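Local coordinates for thymidylate synthase ThyX (Streptomyces cacaoi subsp. asoensis, PDB 4P5A), which methylates the uracil ring of UMP and dUMP at C5 as a flavin-dependent enzyme of the ThyX family, working as a homotetramer with bound FAD, at the interface of chains A and B. Residues are numbered along the deposited sequence; one frame, centred on the assembly and turned at random. Chains: chain A/B, Thymidylate synthase ThyX.

The interface of chains A and B. Residues chain A 73, 75, 176, 178; chain B 32-34.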
ATOM      1  N   LEU A  73      19.488  -6.016  -7.870  1.00  9.07           N
ATOM      2  CA  LEU A  73      19.826  -7.314  -7.288  1.00 10.74           C
ATOM      3  C   LEU A  73      20.658  -6.994  -6.075  1.00 11.56           C
ATOM      4  O   LEU A  73      21.673  -6.327  -6.196  1.00 13.61           O
ATOM      5  CB  LEU A  73      20.653  -8.105  -8.294  1.00  9.54           C
ATOM      6  CG  LEU A  73      21.223  -9.523  -7.796  1.00 14.13           C
ATOM      7  CD1 LEU A  73      20.249 -10.534  -7.448  1.00 18.54           C
ATOM      8  CD2 LEU A  73      22.007 -10.042  -9.019  1.00 20.17           C
ATOM      9  N   ARG A  75      22.765  -8.402  -2.565  1.00 10.65           N
ATOM     10  CA  ARG A  75      23.240  -9.580  -1.781  1.00 11.53           C
ATOM     11  C   ARG A  75      23.713  -9.061  -0.453  1.00 10.66           C
ATOM     12  O   ARG A  75      24.619  -8.164  -0.419  1.00 10.67           O
ATOM     13  CB  ARG A  75      24.354 -10.308  -2.643  1.00 14.78           C
ATOM     14  CG  ARG A  75      24.772 -11.627  -1.978  1.00 21.56           C
ATOM     15  CD  ARG A  75      25.946 -12.284  -2.763  1.00 32.22           C
ATOM     16  NE  ARG A  75      25.623 -12.368  -4.219  1.00 41.19           N
ATOM     17  CZ  ARG A  75      25.012 -13.415  -4.812  1.00 45.99           C
ATOM     18  NH1 ARG A  75      24.637 -14.489  -4.091  1.00 43.49           N
ATOM     19  NH2 ARG A  75      24.774 -13.395  -6.133  1.00 45.91           N
ATOM     20  N   VAL A 176      20.082 -13.298  -1.125  1.00 11.97           N
ATOM     21  CA  VAL A 176      20.036 -12.481  -2.357  1.00 12.32           C
ATOM     22  C   VAL A 176      18.562 -12.268  -2.736  1.00  9.17           C
ATOM     23  O   VAL A 176      17.752 -13.130  -2.505  1.00 10.40           O
ATOM     24  CB  VAL A 176      20.758 -13.227  -3.522  1.00 13.05           C
ATOM     25  CG1 VAL A 176      20.064 -14.554  -3.880  1.00 18.53           C
ATOM     26  CG2 VAL A 176      20.796 -12.358  -4.734  1.00 15.67           C
ATOM     27  N   TYR A 178      15.783  -9.676  -5.449  1.00  7.34           N
ATOM     28  CA  TYR A 178      15.428  -8.577  -6.311  1.00  7.92           C
ATOM     29  C   TYR A 178      14.590  -7.600  -5.503  1.00  9.44           C
ATOM     30  O   TYR A 178      13.705  -7.977  -4.749  1.00  9.75           O
ATOM     31  CB  TYR A 178      14.529  -8.991  -7.477  1.00  8.40           C
ATOM     32  CG  TYR A 178      15.299  -9.484  -8.730  1.00 12.01           C
ATOM     33  CD1 TYR A 178      14.796  -9.293 -10.018  1.00 15.60           C
ATOM     34  CD2 TYR A 178      16.495 -10.114  -8.565  1.00 16.80           C
ATOM     35  CE1 TYR A 178      15.551  -9.755 -11.180  1.00 13.64           C
ATOM     36  CE2 TYR A 178      17.251 -10.552  -9.695  1.00 18.85           C
ATOM     37  CZ  TYR A 178      16.722 -10.372 -10.960  1.00 17.37           C
ATOM     38  OH  TYR A 178      17.531 -10.908 -11.986  1.00 22.64           O
TER
ATOM     39  N   VAL B  32      15.460 -15.239  -8.903  1.00 21.44           N
ATOM     40  CA  VAL B  32      16.430 -14.223  -8.492  1.00 23.04           C
ATOM     41  C   VAL B  32      17.698 -14.291  -9.376  1.00 26.38           C
ATOM     42  O   VAL B  32      18.792 -14.583  -8.858  1.00 27.24           O
ATOM     43  CB  VAL B  32      16.710 -14.386  -7.006  1.00 22.63           C
ATOM     44  CG1 VAL B  32      17.637 -13.237  -6.514  1.00 19.97           C
ATOM     45  CG2 VAL B  32      15.361 -14.591  -6.214  1.00 18.03           C
ATOM     46  N   SER B  33      17.550 -14.135 -10.699  1.00 27.23           N
ATOM     47  CA  SER B  33      18.660 -14.480 -11.581  1.00 32.05           C
ATOM     48  C   SER B  33      19.915 -13.595 -11.405  1.00 34.39           C
ATOM     49  O   SER B  33      19.814 -12.366 -11.463  1.00 32.82           O
ATOM     50  CB  SER B  33      18.173 -14.461 -13.034  1.00 32.09           C
ATOM     51  OG  SER B  33      17.382 -15.648 -13.186  1.00 35.33           O
ATOM     52  N   THR B  34      21.076 -14.246 -11.210  1.00 37.72           N
ATOM     53  CA  THR B  34      22.364 -13.569 -10.996  1.00 41.71           C
ATOM     54  C   THR B  34      23.329 -13.881 -12.151  1.00 43.41           C
ATOM     55  O   THR B  34      23.587 -12.993 -12.970  1.00 46.35           O
ATOM     56  CB  THR B  34      23.061 -14.012  -9.668  1.00 42.14           C
ATOM     57  OG1 THR B  34      22.129 -13.970  -8.560  1.00 44.29           O
ATOM     58  CG2 THR B  34      24.322 -13.102  -9.360  1.00 44.81           C
TER
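A:Tyr178 reaches from its strand to a loop of the neighbouring subunit and gives its phenol O-H to a backbone carbonyl: OH lies 2.8 Å from B:Ser33 O. The oxygen is met in the carbonyl plane, on a lone pair, at a C=O...donor angle of 127°, and it sits at the edge of the tyrosine ring, level with it. With CG opposite the carbonyl carbon (chi1 -87°), the ring stretches toward the loop; its hydroxyl bonds to main chain, so the bond does not itself read the serine side chain. A phenylalanine here would probably leave B:Ser33 O without this donor and the loop less firmly fixed to the sheet.

Apolar contacts accompany this polar one. B:Val32 turns one methyl, CG1, toward three side chains of chain A. CG1 lies 3.7 Å from A:Val176 CG2 and almost as near the other methyl of that valine, so it faces the fork of the branched side chain. It also touches A:Leu73 CD1 and, from beyond the ring's rim and well out of its plane, A:Tyr178 CD2, both at 3.9 Å. The two valines run past one another in opposite senses, side by side rather than end on.

Farther along the loop, B:Thr34 is poorly ordered, and its contacts are correspondingly less certain. As modelled, its CG2 rests 3.9 Å from A:Leu73 CD2, while its CB lies at the in-plane edge of the A:Arg75 guanidinium. The arginine bends at chi3 (-51°), bringing NH2 round to the threonine, and A:Val176 CG2, of the same chain, lies over the rim of one guanidinium face.

The platform is built from strands 69-77 and 174-181 of chain A, and the loop follows helix 23-31 of chain B. The protein is a homotetramer whose FAD sites draw on several subunits; B:Ser33 is a known FAD-binding position, though no FAD lies at it in this chain, so the docking may help hold the loop ready. The centre of this contact lies about 19 Å from A:Arg193, probably catalytic; a two-fold axis repeats the contact with the chains exchanged.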